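Local coordinates for ferric-siderophore receptor protein (Streptomyces coelicolor, PDB 2X4L), which probably binds ferric siderophores outside the cell membrane and hands them on for uptake, at residues A50-A55 / K66-P71; V113-T118 / P141-S146; R200-S205 / N231-S236; L210-G215 / G245-L250. One frame throughout, in Å; residues are numbered along the deposited sequence.

Interaction 1: A50-A55 / K66-P71; sequences AFTGVA and KGVFGP
Phe51 and Phe69 pair in parallel where strands 48-51 and 67-69 of a beta-alpha-beta unit run side by side, just before the chain turns into the connecting helix 52-60. Phe51, at the N-cap position, holds CG anti to its backbone N (chi1 175°), beside the carbonyl carbon. From the root outward, its CB packs on Phe69 CZ at 4.1 Å, CD1 comes to 3.1 Å from Phe69 O, CE1 reaches Gly70 CA, and CZ meets the ring carbon CD of Pro71. Beyond the two segments the ring meets Trp126 edge-to-face. The Phe69 ring, in turn, covers the backbone of Phe51: Phe51 CA lies over its face, 3.9 Å from the ring centroid, in a CH-pi contact. The backbones are tied by Ala50 N to Gly67 O, Phe69 N to Ala50 O and Thr52 N to Phe69 O; the last of these donors stands 51° out of the carbonyl plane. On the sheet face of Ala50 and Val68, Val68 CG1 touches Ala55 CB of the helix at 3.5 Å. Thr52 OG1 is hydrogen-bonded to Thr72 OG1, while its methyl CG2 lies 3.4 Å from Pro71 O.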
loop_
_atom_site.group_PDB
_atom_site.type_symbol
_atom_site.label_atom_id
_atom_site.label_comp_id
_atom_site.label_asym_id
_atom_site.label_seq_id
_atom_site.Cartn_x
_atom_site.Cartn_y
_atom_site.Cartn_z
ATOM N N ALA A 50 4.880 -7.119 12.942
ATOM C CA ALA A 50 4.226 -6.119 12.091
ATOM C C ALA A 50 3.429 -6.727 10.940
ATOM O O ALA A 50 3.789 -7.808 10.427
ATOM C CB ALA A 50 5.324 -5.189 11.506
ATOM N N PHE A 51 2.445 -6.004 10.449
ATOM C CA PHE A 51 1.814 -6.349 9.205
ATOM C C PHE A 51 2.966 -6.444 8.167
ATOM O O PHE A 51 3.894 -5.636 8.192
ATOM C CB PHE A 51 0.836 -5.231 8.825
ATOM C CG PHE A 51 0.226 -5.458 7.468
ATOM C CD1 PHE A 51 -0.654 -6.517 7.295
ATOM C CD2 PHE A 51 0.481 -4.586 6.422
ATOM C CE1 PHE A 51 -1.200 -6.784 6.050
ATOM C CE2 PHE A 51 -0.074 -4.853 5.164
ATOM C CZ PHE A 51 -0.935 -5.958 4.970
ATOM N N THR A 52 2.836 -7.436 7.259
ATOM C CA THR A 52 3.943 -7.665 6.338
ATOM C C THR A 52 4.403 -6.354 5.667
ATOM O O THR A 52 5.595 -6.113 5.549
ATOM C CB THR A 52 3.533 -8.675 5.320
ATOM O OG1 THR A 52 3.239 -9.864 6.073
ATOM C CG2 THR A 52 4.718 -8.959 4.346
ATOM N N GLY A 53 3.457 -5.530 5.163
ATOM C CA GLY A 53 3.861 -4.306 4.423
ATOM C C GLY A 53 4.580 -3.318 5.320
ATOM O O GLY A 53 5.410 -2.526 4.798
ATOM N N VAL A 54 4.237 -3.280 6.591
ATOM C CA VAL A 54 4.939 -2.414 7.554
ATOM C C VAL A 54 6.327 -2.974 7.866
ATOM O O VAL A 54 7.366 -2.268 7.831
ATOM C CB VAL A 54 4.109 -2.249 8.847
ATOM C CG1 VAL A 54 4.946 -1.527 9.945
ATOM C CG2 VAL A 54 2.850 -1.441 8.500
ATOM N N ALA A 55 6.426 -4.315 8.036
ATOM C CA ALA A 55 7.796 -4.926 8.194
ATOM C C ALA A 55 8.649 -4.620 6.967
ATOM O O ALA A 55 9.865 -4.356 7.112
ATOM C CB ALA A 55 7.639 -6.441 8.334
ATOM N N LYS A 66 10.551 -9.555 14.190
ATOM C CA LYS A 66 10.594 -10.995 14.481
ATOM C C LYS A 66 9.417 -11.749 13.857
ATOM O O LYS A 66 9.582 -12.937 13.487
ATOM C CB LYS A 66 10.607 -11.220 15.976
ATOM C CG LYS A 66 11.832 -10.596 16.685
ATOM C CD LYS A 66 13.064 -11.410 16.447
ATOM C CE LYS A 66 14.402 -10.874 17.050
ATOM N NZ LYS A 66 14.375 -10.174 18.329
ATOM N N GLY A 67 8.246 -11.095 13.713
ATOM C CA GLY A 67 7.103 -11.818 13.132
ATOM C C GLY A 67 6.335 -10.872 12.214
ATOM O O GLY A 67 6.401 -9.648 12.387
ATOM N N VAL A 68 5.679 -11.489 11.233
ATOM C CA VAL A 68 4.854 -10.727 10.293
ATOM C C VAL A 68 3.503 -11.415 10.182
ATOM O O VAL A 68 3.362 -12.610 10.411
ATOM C CB VAL A 68 5.465 -10.553 8.871
ATOM C CG1 VAL A 68 6.767 -9.781 9.013
ATOM C CG2 VAL A 68 5.689 -11.910 8.139
ATOM N N PHE A 69 2.507 -10.647 9.713
ATOM C CA PHE A 69 1.220 -11.204 9.326
ATOM C C PHE A 69 0.699 -10.407 8.144
ATOM O O PHE A 69 0.715 -9.175 8.103
ATOM C CB PHE A 69 0.220 -11.160 10.546
ATOM C CG PHE A 69 0.012 -9.823 11.154
ATOM C CD1 PHE A 69 -1.088 -9.049 10.788
ATOM C CD2 PHE A 69 0.942 -9.255 12.041
ATOM C CE1 PHE A 69 -1.336 -7.765 11.321
ATOM C CE2 PHE A 69 0.708 -7.969 12.630
ATOM C CZ PHE A 69 -0.439 -7.220 12.233
ATOM N N GLY A 70 0.210 -11.179 7.149
ATOM C CA GLY A 70 -0.277 -10.555 5.905
ATOM C C GLY A 70 0.245 -11.385 4.756
ATOM O O GLY A 70 0.925 -12.376 4.917
ATOM N N PRO A 71 -0.120 -10.957 3.538
ATOM C CA PRO A 71 0.412 -11.635 2.362
ATOM C C PRO A 71 1.921 -11.547 2.379
ATOM O O PRO A 71 2.474 -10.468 2.275
ATOM C CB PRO A 71 -0.192 -10.808 1.182
ATOM C CG PRO A 71 -1.357 -10.129 1.768
ATOM C CD PRO A 71 -0.928 -9.765 3.201
#

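Interaction 2: V113-T118 / P141-S146; sequences VLITTT and PSVAIS
Pro141 accepts the first bond of this parallel pairing, its O taking Leu114 N at 2.9 Å with an N-H...O angle of 168°. The same carbonyl oxygen is approached by Val113 CG2, which is anti to the backbone N of Val113. Next, Ser142 sets CB 4.1 Å from Leu114 CD2, while its OG is hydrogen-bonded to Arg35. Val143 donates its N to Leu114 O at 2.8 Å and receives Thr116 N at its own O. With CG1 anti to the backbone N (chi1 165°), the CG2 branch of Val143 meets Val113 CG2 at 3.9 Å, the two valines crossing at a slant, and CG1 lies near Ile115 CG2. Strands 113-118 and 142-146 are the two strands of a beta-alpha-beta unit, connected through helix 133-139; strand 142-146 is one of the two edge strands of a five-stranded parallel sheet. The face bearing Val143 and Ile145 is covered by helix 153-165 and by strand 29-32. On the other face, Ala144 places CB 4.0 Å from Thr118 CG2. Ile145 donates N to Thr116 O and accepts Thr118 N, whose N-H...O angle is a bent 137°. At Ser146, CA and CB both pack against the Thr118 methyl, CB at 3.9 Å from CG2; Thr118 OG1, anti to its backbone N, is hydrogen-bonded to Thr124 O.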
loop_
_atom_site.group_PDB
_atom_site.type_symbol
_atom_site.label_atom_id
_atom_site.label_comp_id
_atom_site.label_asym_id
_atom_site.label_seq_id
_atom_site.Cartn_x
_atom_site.Cartn_y
_atom_site.Cartn_z
ATOM N N VAL A 113 5.944 -5.069 20.686
ATOM C CA VAL A 113 5.030 -4.091 20.051
ATOM C C VAL A 113 4.564 -4.758 18.773
ATOM O O VAL A 113 5.290 -5.486 18.103
ATOM C CB VAL A 113 5.780 -2.701 19.780
ATOM C CG1 VAL A 113 6.900 -2.874 18.701
ATOM C CG2 VAL A 113 4.786 -1.582 19.420
ATOM N N LEU A 114 3.319 -4.474 18.437
ATOM C CA LEU A 114 2.699 -4.833 17.122
ATOM C C LEU A 114 2.478 -3.537 16.343
ATOM O O LEU A 114 2.004 -2.517 16.865
ATOM C CB LEU A 114 1.356 -5.518 17.417
ATOM C CG LEU A 114 0.642 -5.948 16.144
ATOM C CD1 LEU A 114 -0.125 -7.280 16.340
ATOM C CD2 LEU A 114 -0.357 -4.861 15.665
ATOM N N ILE A 115 2.829 -3.576 15.062
ATOM C CA ILE A 115 2.780 -2.327 14.236
ATOM C C ILE A 115 2.000 -2.658 12.946
ATOM O O ILE A 115 2.366 -3.629 12.252
ATOM C CB ILE A 115 4.206 -1.841 13.889
ATOM C CG1 ILE A 115 5.105 -1.819 15.157
ATOM C CG2 ILE A 115 4.111 -0.429 13.157
ATOM C CD1 ILE A 115 6.514 -1.217 14.833
ATOM N N THR A 116 1.020 -1.863 12.626
ATOM C CA THR A 116 0.305 -2.033 11.373
ATOM C C THR A 116 -0.230 -0.717 10.883
ATOM O O THR A 116 0.021 0.349 11.523
ATOM C CB THR A 116 -0.798 -3.097 11.583
ATOM O OG1 THR A 116 -1.351 -3.461 10.284
ATOM C CG2 THR A 116 -1.968 -2.647 12.533
ATOM N N THR A 117 -0.928 -0.740 9.775
ATOM C CA THR A 117 -1.560 0.435 9.254
ATOM C C THR A 117 -3.006 0.455 9.690
ATOM O O THR A 117 -3.523 -0.460 10.329
ATOM C CB THR A 117 -1.466 0.380 7.703
ATOM O OG1 THR A 117 -1.927 -0.892 7.217
ATOM C CG2 THR A 117 -0.045 0.692 7.244
ATOM N N THR A 118 -3.670 1.577 9.383
ATOM C CA THR A 118 -5.121 1.680 9.657
ATOM C C THR A 118 -5.830 2.476 8.533
ATOM O O THR A 118 -5.242 3.429 8.034
ATOM C CB THR A 118 -5.493 2.262 11.060
ATOM O OG1 THR A 118 -6.931 2.295 11.171
ATOM C CG2 THR A 118 -4.937 3.669 11.222
ATOM N N PRO A 141 1.525 -3.877 23.282
ATOM C CA PRO A 141 0.893 -2.680 22.807
ATOM C C PRO A 141 1.005 -2.632 21.256
ATOM O O PRO A 141 1.880 -3.283 20.628
ATOM C CB PRO A 141 1.747 -1.509 23.427
ATOM C CG PRO A 141 3.016 -2.174 23.627
ATOM C CD PRO A 141 2.805 -3.587 23.950
ATOM N N SER A 142 0.168 -1.786 20.681
ATOM C CA SER A 142 0.176 -1.584 19.251
ATOM C C SER A 142 0.407 -0.153 18.828
ATOM O O SER A 142 0.079 0.826 19.594
ATOM C CB SER A 142 -1.162 -2.065 18.618
ATOM O OG SER A 142 -2.256 -1.381 19.250
ATOM N N VAL A 143 0.870 -0.033 17.592
ATOM C CA VAL A 143 1.131 1.260 16.954
ATOM C C VAL A 143 0.476 1.172 15.562
ATOM O O VAL A 143 0.719 0.188 14.812
ATOM C CB VAL A 143 2.686 1.473 16.785
ATOM C CG1 VAL A 143 2.930 2.613 15.812
ATOM C CG2 VAL A 143 3.373 1.769 18.117
ATOM N N ALA A 144 -0.412 2.117 15.271
ATOM C CA ALA A 144 -1.044 2.179 13.955
ATOM C C ALA A 144 -0.546 3.453 13.199
ATOM O O ALA A 144 -0.599 4.562 13.723
ATOM C CB ALA A 144 -2.522 2.218 14.096
ATOM N N ILE A 145 -0.224 3.277 11.947
ATOM C CA ILE A 145 0.095 4.321 11.027
ATOM C C ILE A 145 -1.034 4.476 10.039
ATOM O O ILE A 145 -1.455 3.524 9.391
ATOM C CB ILE A 145 1.385 4.098 10.296
ATOM C CG1 ILE A 145 2.589 3.920 11.295
ATOM C CG2 ILE A 145 1.692 5.280 9.316
ATOM C CD1 ILE A 145 2.820 5.186 12.177
ATOM N N SER A 146 -1.647 5.650 10.020
ATOM C CA SER A 146 -2.845 5.858 9.183
ATOM C C SER A 146 -2.539 6.093 7.717
ATOM O O SER A 146 -1.676 6.851 7.327
ATOM C CB SER A 146 -3.705 7.045 9.679
ATOM O OG SER A 146 -4.875 7.113 8.803
#

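Interaction 3: R200-S205 / N231-S236; sequences RVLAGS and NFVEPS
Val201 and Phe232 form the centre of a short parallel strand contact at one margin of the mixed sheet, where the brief strand 231-232 lies beside strand 200-206. Two backbone bonds hold it, both through Val201: its N reaches Asn231 O at 2.8 Å in a nearly straight bond (172°), and its O takes Val233 N at 2.8 Å. On one face the two side chains run side by side in the same direction. Val201 CG1, anti to its backbone N (chi1 -177°), packs on Phe232 CE2 at 3.6 Å, and CD2 of that ring also approaches Val201 O. Leu222 and Phe225 of helix 220-227 and Ile264 of strand 262-266 also pack on Phe232. Val233 points at strand 200-206 and lays CG2 against Leu202 CB at 4.2 Å. Arg200 and Asn231 also lie alongside one another, with Arg200 CG 3.8 Å from Asn231 ND2, but their polar ends serve other partners: Arg200 NE is in a salt bridge with Asp261, and Asn231 ND2 is hydrogen-bonded to Pro197 O. Past Val233 the chains diverge, and a water takes over the pairing, accepting from Ala203 N at 2.9 Å and donating to Val233 O at 2.8 Å. The direct strand pairing thus gives way to solvent-mediated bonding, which satisfies both backbone groups although they no longer meet.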
loop_
_atom_site.group_PDB
_atom_site.type_symbol
_atom_site.label_atom_id
_atom_site.label_comp_id
_atom_site.label_asym_id
_atom_site.label_seq_id
_atom_site.Cartn_x
_atom_site.Cartn_y
_atom_site.Cartn_z
ATOM N N ARG A 200 -5.825 10.153 -19.372
ATOM C CA ARG A 200 -6.797 9.817 -18.288
ATOM C C ARG A 200 -6.376 8.489 -17.670
ATOM O O ARG A 200 -6.216 7.490 -18.395
ATOM C CB ARG A 200 -8.187 9.618 -18.874
ATOM C CG ARG A 200 -8.671 10.886 -19.483
ATOM C CD ARG A 200 -9.775 10.714 -20.539
ATOM N NE ARG A 200 -9.289 10.047 -21.712
ATOM C CZ ARG A 200 -10.001 9.773 -22.811
ATOM N NH1 ARG A 200 -11.250 10.147 -22.938
ATOM N NH2 ARG A 200 -9.400 9.146 -23.789
ATOM N N VAL A 201 -6.111 8.484 -16.383
ATOM C CA VAL A 201 -5.706 7.286 -15.633
ATOM C C VAL A 201 -6.842 6.669 -14.852
ATOM O O VAL A 201 -7.522 7.426 -14.121
ATOM C CB VAL A 201 -4.586 7.699 -14.653
ATOM C CG1 VAL A 201 -4.113 6.395 -13.910
ATOM C CG2 VAL A 201 -3.413 8.312 -15.487
ATOM N N LEU A 202 -7.046 5.349 -14.996
ATOM C CA LEU A 202 -8.079 4.649 -14.308
ATOM C C LEU A 202 -7.437 3.721 -13.338
ATOM O O LEU A 202 -6.522 2.928 -13.697
ATOM C CB LEU A 202 -8.954 3.894 -15.277
ATOM C CG LEU A 202 -10.154 3.241 -14.552
ATOM C CD1 LEU A 202 -11.328 3.160 -15.462
ATOM C CD2 LEU A 202 -9.764 1.860 -14.087
ATOM N N ALA A 203 -7.831 3.780 -12.064
ATOM C CA ALA A 203 -7.327 2.875 -10.992
ATOM C C ALA A 203 -8.333 1.737 -10.813
ATOM O O ALA A 203 -9.467 1.976 -10.379
ATOM C CB ALA A 203 -7.197 3.647 -9.716
ATOM N N GLY A 204 -7.893 0.517 -11.114
ATOM C CA GLY A 204 -8.793 -0.635 -11.020
ATOM C C GLY A 204 -8.237 -1.766 -10.155
ATOM O O GLY A 204 -7.047 -1.779 -9.820
ATOM N N SER A 205 -9.150 -2.667 -9.826
ATOM C CA SER A 205 -8.761 -3.884 -9.099
ATOM C C SER A 205 -9.676 -4.982 -9.585
ATOM O O SER A 205 -10.890 -4.805 -9.627
ATOM C CB SER A 205 -8.946 -3.605 -7.598
ATOM O OG SER A 205 -8.561 -4.766 -6.841
ATOM N N ASN A 231 -4.408 13.239 -14.143
ATOM C CA ASN A 231 -5.829 13.298 -14.560
ATOM C C ASN A 231 -6.406 11.901 -14.340
ATOM O O ASN A 231 -6.167 10.980 -15.144
ATOM C CB ASN A 231 -5.836 13.688 -16.045
ATOM C CG ASN A 231 -7.215 13.783 -16.621
ATOM O OD1 ASN A 231 -8.189 13.445 -15.953
ATOM N ND2 ASN A 231 -7.295 14.108 -17.939
ATOM N N PHE A 232 -7.130 11.744 -13.264
ATOM C CA PHE A 232 -7.821 10.462 -12.995
ATOM C C PHE A 232 -9.235 10.437 -13.432
ATOM O O PHE A 232 -9.992 11.451 -13.301
ATOM C CB PHE A 232 -7.823 10.120 -11.493
ATOM C CG PHE A 232 -6.485 9.588 -11.026
ATOM C CD1 PHE A 232 -5.557 10.467 -10.558
ATOM C CD2 PHE A 232 -6.168 8.235 -11.123
ATOM C CE1 PHE A 232 -4.295 9.965 -10.137
ATOM C CE2 PHE A 232 -4.925 7.725 -10.715
ATOM C CZ PHE A 232 -3.990 8.625 -10.264
ATOM N N VAL A 233 -9.648 9.249 -13.886
ATOM C CA VAL A 233 -11.085 8.901 -13.945
ATOM C C VAL A 233 -11.613 8.885 -12.514
ATOM O O VAL A 233 -10.995 8.293 -11.611
ATOM C CB VAL A 233 -11.272 7.477 -14.543
ATOM C CG1 VAL A 233 -12.749 7.034 -14.415
ATOM C CG2 VAL A 233 -10.872 7.540 -15.961
ATOM N N GLU A 234 -12.724 9.577 -12.291
ATOM C CA GLU A 234 -13.281 9.688 -10.967
ATOM C C GLU A 234 -14.735 9.287 -11.055
ATOM O O GLU A 234 -15.627 10.108 -11.432
ATOM C CB GLU A 234 -13.241 11.171 -10.533
ATOM C CG GLU A 234 -11.865 11.768 -10.274
ATOM C CD GLU A 234 -11.203 11.377 -8.953
ATOM O OE1 GLU A 234 -11.710 10.472 -8.296
ATOM O OE2 GLU A 234 -10.148 11.979 -8.661
ATOM N N PRO A 235 -15.045 8.089 -10.595
ATOM C CA PRO A 235 -16.469 7.731 -10.419
ATOM C C PRO A 235 -17.144 8.747 -9.492
ATOM O O PRO A 235 -16.530 9.268 -8.598
ATOM C CB PRO A 235 -16.405 6.345 -9.714
ATOM C CG PRO A 235 -15.047 5.770 -10.172
ATOM C CD PRO A 235 -14.134 7.003 -10.166
ATOM N N SER A 236 -18.458 8.951 -9.747
ATOM C CA SER A 236 -19.193 9.903 -8.910
ATOM C C SER A 236 -19.228 9.400 -7.450
ATOM O O SER A 236 -19.134 8.190 -7.199
ATOM C CB SER A 236 -20.572 10.065 -9.441
ATOM O OG SER A 236 -21.366 8.916 -9.251
HETATM O O HOH W 1 -9.871 5.746 -11.371
#

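Interaction 4: L210-G215 / G245-L250; sequences LFYVSG and GWFESL
Tyr212 and Phe247 set their rings next to one another on one face of an antiparallel strand pair, centroids 4.9 Å apart and planes inclined by 64°, an oblique arrangement. Over one face of the Tyr212 ring lies Leu210 O, shifted toward the rim, and at its edge sits Ser249 OG, 3.4 Å from Tyr212 CE1. The same hydroxyl oxygen lies in the plane of the Phe247 ring, so that it is at the edge of both rings, to one side of the pair. Phe247 holds CG between its backbone N and carbonyl carbon (chi1 54°), and its CD1 faces Tyr212 CB at 3.7 Å. Leu210 points at the partner strand, with CD1 near Ser249 CB. On the opposite face of the sheet Val213 CG2 serves two neighbours: it lies in the plane of the Phe211 ring at its edge, and it touches Leu250 CD1 at 3.7 Å. Four backbone bonds of 2.8 Å tie the strands at the pairs Phe211-Leu250 and Val213-Glu248, each pair linked N to O in both directions. Beyond them a weak bond joins Gly215 N to Trp246 O at 3.3 Å, where strand 210-214 has ended. Glu248, extended from the backbone, carries its carboxylate to Tyr258 OH and to a salt bridge with Lys257. Strand 210-214 is flanked by strand 247-251 on one side and by strand 200-206 on the other, also antiparallel; Leu202 of the latter touches Phe211 and Val213, and helix 220-227 follows 210-214 in the chain.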
loop_
_atom_site.group_PDB
_atom_site.type_symbol
_atom_site.label_atom_id
_atom_site.label_comp_id
_atom_site.label_asym_id
_atom_site.label_seq_id
_atom_site.Cartn_x
_atom_site.Cartn_y
_atom_site.Cartn_z
ATOM N N LEU A 210 -16.356 -8.843 -10.012
ATOM C CA LEU A 210 -16.462 -7.432 -10.138
ATOM C C LEU A 210 -15.109 -6.882 -10.448
ATOM O O LEU A 210 -14.068 -7.375 -9.953
ATOM C CB LEU A 210 -16.927 -6.829 -8.788
ATOM C CG LEU A 210 -18.390 -7.195 -8.440
ATOM C CD1 LEU A 210 -18.713 -6.948 -7.008
ATOM C CD2 LEU A 210 -19.391 -6.478 -9.402
ATOM N N PHE A 211 -15.193 -5.848 -11.225
ATOM C CA PHE A 211 -14.014 -4.976 -11.415
ATOM C C PHE A 211 -14.274 -3.717 -10.628
ATOM O O PHE A 211 -15.310 -3.033 -10.803
ATOM C CB PHE A 211 -13.938 -4.657 -12.867
ATOM C CG PHE A 211 -12.731 -3.822 -13.260
ATOM C CD1 PHE A 211 -11.540 -4.445 -13.675
ATOM C CD2 PHE A 211 -12.810 -2.466 -13.263
ATOM C CE1 PHE A 211 -10.470 -3.645 -14.083
ATOM C CE2 PHE A 211 -11.692 -1.657 -13.675
ATOM C CZ PHE A 211 -10.575 -2.296 -14.142
ATOM N N TYR A 212 -13.337 -3.375 -9.760
ATOM C CA TYR A 212 -13.567 -2.178 -8.887
ATOM C C TYR A 212 -12.811 -0.963 -9.422
ATOM O O TYR A 212 -11.591 -1.069 -9.622
ATOM C CB TYR A 212 -13.076 -2.506 -7.502
ATOM C CG TYR A 212 -13.650 -3.757 -6.910
ATOM C CD1 TYR A 212 -14.940 -3.736 -6.548
ATOM C CD2 TYR A 212 -12.908 -4.926 -6.780
ATOM C CE1 TYR A 212 -15.573 -4.859 -6.013
ATOM C CE2 TYR A 212 -13.480 -6.070 -6.193
ATOM C CZ TYR A 212 -14.837 -5.985 -5.857
ATOM O OH TYR A 212 -15.451 -7.091 -5.321
ATOM N N VAL A 213 -13.508 0.149 -9.598
ATOM C CA VAL A 213 -12.858 1.408 -10.073
ATOM C C VAL A 213 -12.732 2.274 -8.849
ATOM O O VAL A 213 -13.705 2.707 -8.253
ATOM C CB VAL A 213 -13.646 2.135 -11.147
ATOM C CG1 VAL A 213 -12.826 3.298 -11.608
ATOM C CG2 VAL A 213 -13.885 1.223 -12.371
ATOM N N SER A 214 -11.516 2.605 -8.487
ATOM C CA SER A 214 -11.297 3.509 -7.338
ATOM C C SER A 214 -11.378 4.943 -7.784
ATOM O O SER A 214 -10.869 5.344 -8.857
ATOM C CB SER A 214 -9.866 3.302 -6.740
ATOM O OG SER A 214 -9.824 2.073 -6.033
ATOM N N GLY A 215 -11.895 5.774 -6.885
ATOM C CA GLY A 215 -11.706 7.211 -6.961
ATOM C C GLY A 215 -10.422 7.582 -6.227
ATOM O O GLY A 215 -9.868 6.764 -5.494
ATOM N N GLY A 245 -17.501 5.539 -0.250
ATOM C CA GLY A 245 -16.755 6.481 -1.003
ATOM C C GLY A 245 -15.428 5.980 -1.548
ATOM O O GLY A 245 -14.724 6.751 -2.154
ATOM N N TRP A 246 -15.093 4.712 -1.311
ATOM C CA TRP A 246 -13.784 4.177 -1.799
ATOM C C TRP A 246 -13.804 3.857 -3.288
ATOM O O TRP A 246 -12.997 4.413 -4.037
ATOM C CB TRP A 246 -13.372 2.931 -1.022
ATOM C CG TRP A 246 -12.816 3.224 0.350
ATOM C CD1 TRP A 246 -13.496 3.199 1.551
ATOM C CD2 TRP A 246 -11.435 3.478 0.686
ATOM N NE1 TRP A 246 -12.640 3.486 2.610
ATOM C CE2 TRP A 246 -11.370 3.660 2.103
ATOM C CE3 TRP A 246 -10.252 3.641 -0.044
ATOM C CZ2 TRP A 246 -10.164 3.951 2.767
ATOM C CZ3 TRP A 246 -9.081 3.934 0.652
ATOM C CH2 TRP A 246 -9.060 4.092 1.989
ATOM N N PHE A 247 -14.728 3.032 -3.729
ATOM C CA PHE A 247 -14.698 2.588 -5.130
ATOM C C PHE A 247 -16.075 2.221 -5.619
ATOM O O PHE A 247 -17.048 2.026 -4.804
ATOM C CB PHE A 247 -13.687 1.402 -5.356
ATOM C CG PHE A 247 -13.901 0.242 -4.472
ATOM C CD1 PHE A 247 -14.884 -0.724 -4.815
ATOM C CD2 PHE A 247 -13.165 0.067 -3.336
ATOM C CE1 PHE A 247 -15.135 -1.819 -3.994
ATOM C CE2 PHE A 247 -13.440 -1.026 -2.456
ATOM C CZ PHE A 247 -14.386 -1.990 -2.818
ATOM N N GLU A 248 -16.149 2.135 -6.950
ATOM C CA GLU A 248 -17.383 1.710 -7.655
ATOM C C GLU A 248 -17.181 0.281 -8.112
ATOM O O GLU A 248 -16.073 -0.099 -8.594
ATOM C CB GLU A 248 -17.559 2.569 -8.882
ATOM C CG GLU A 248 -18.799 2.194 -9.750
ATOM C CD GLU A 248 -18.939 3.074 -10.922
ATOM O OE1 GLU A 248 -18.003 3.805 -11.281
ATOM O OE2 GLU A 248 -20.011 2.942 -11.550
ATOM N N SER A 249 -18.198 -0.568 -7.951
ATOM C CA SER A 249 -18.142 -1.980 -8.437
ATOM C C SER A 249 -18.802 -2.044 -9.780
ATOM O O SER A 249 -19.976 -1.637 -9.938
ATOM C CB SER A 249 -18.855 -2.904 -7.464
ATOM O OG SER A 249 -18.258 -2.800 -6.196
ATOM N N LEU A 250 -18.114 -2.636 -10.729
ATOM C CA LEU A 250 -18.690 -2.823 -12.046
ATOM C C LEU A 250 -18.705 -4.304 -12.412
ATOM O O LEU A 250 -17.751 -5.065 -12.163
ATOM C CB LEU A 250 -17.848 -2.117 -13.072
ATOM C CG LEU A 250 -17.828 -0.590 -13.006
ATOM C CD1 LEU A 250 -16.780 -0.195 -14.086
ATOM C CD2 LEU A 250 -19.210 -0.031 -13.287
#

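Interactions 1 and 2 follow each other along the chain and share the parallel five-stranded sheet, their centres 11 Å apart; strands 48-51 and 113-118 are neighbours there, with Phe51 N probably hydrogen-bonded to Ile115 O. Interactions 3 and 4 lie in the mixed sheet, centres 9 Å apart, and their segments alternate in sequence; strand 200-206 lies beside 210-214, with Ser205 O close to Tyr212 N. Between the two groups the centres are 27 to 30 Å apart, and interactions 2 and 4 come nearest, about 7 Å between atoms. This division into two sheets is consistent with the two-lobed build of periplasmic binding proteins, whose ligand usually sits between the lobes.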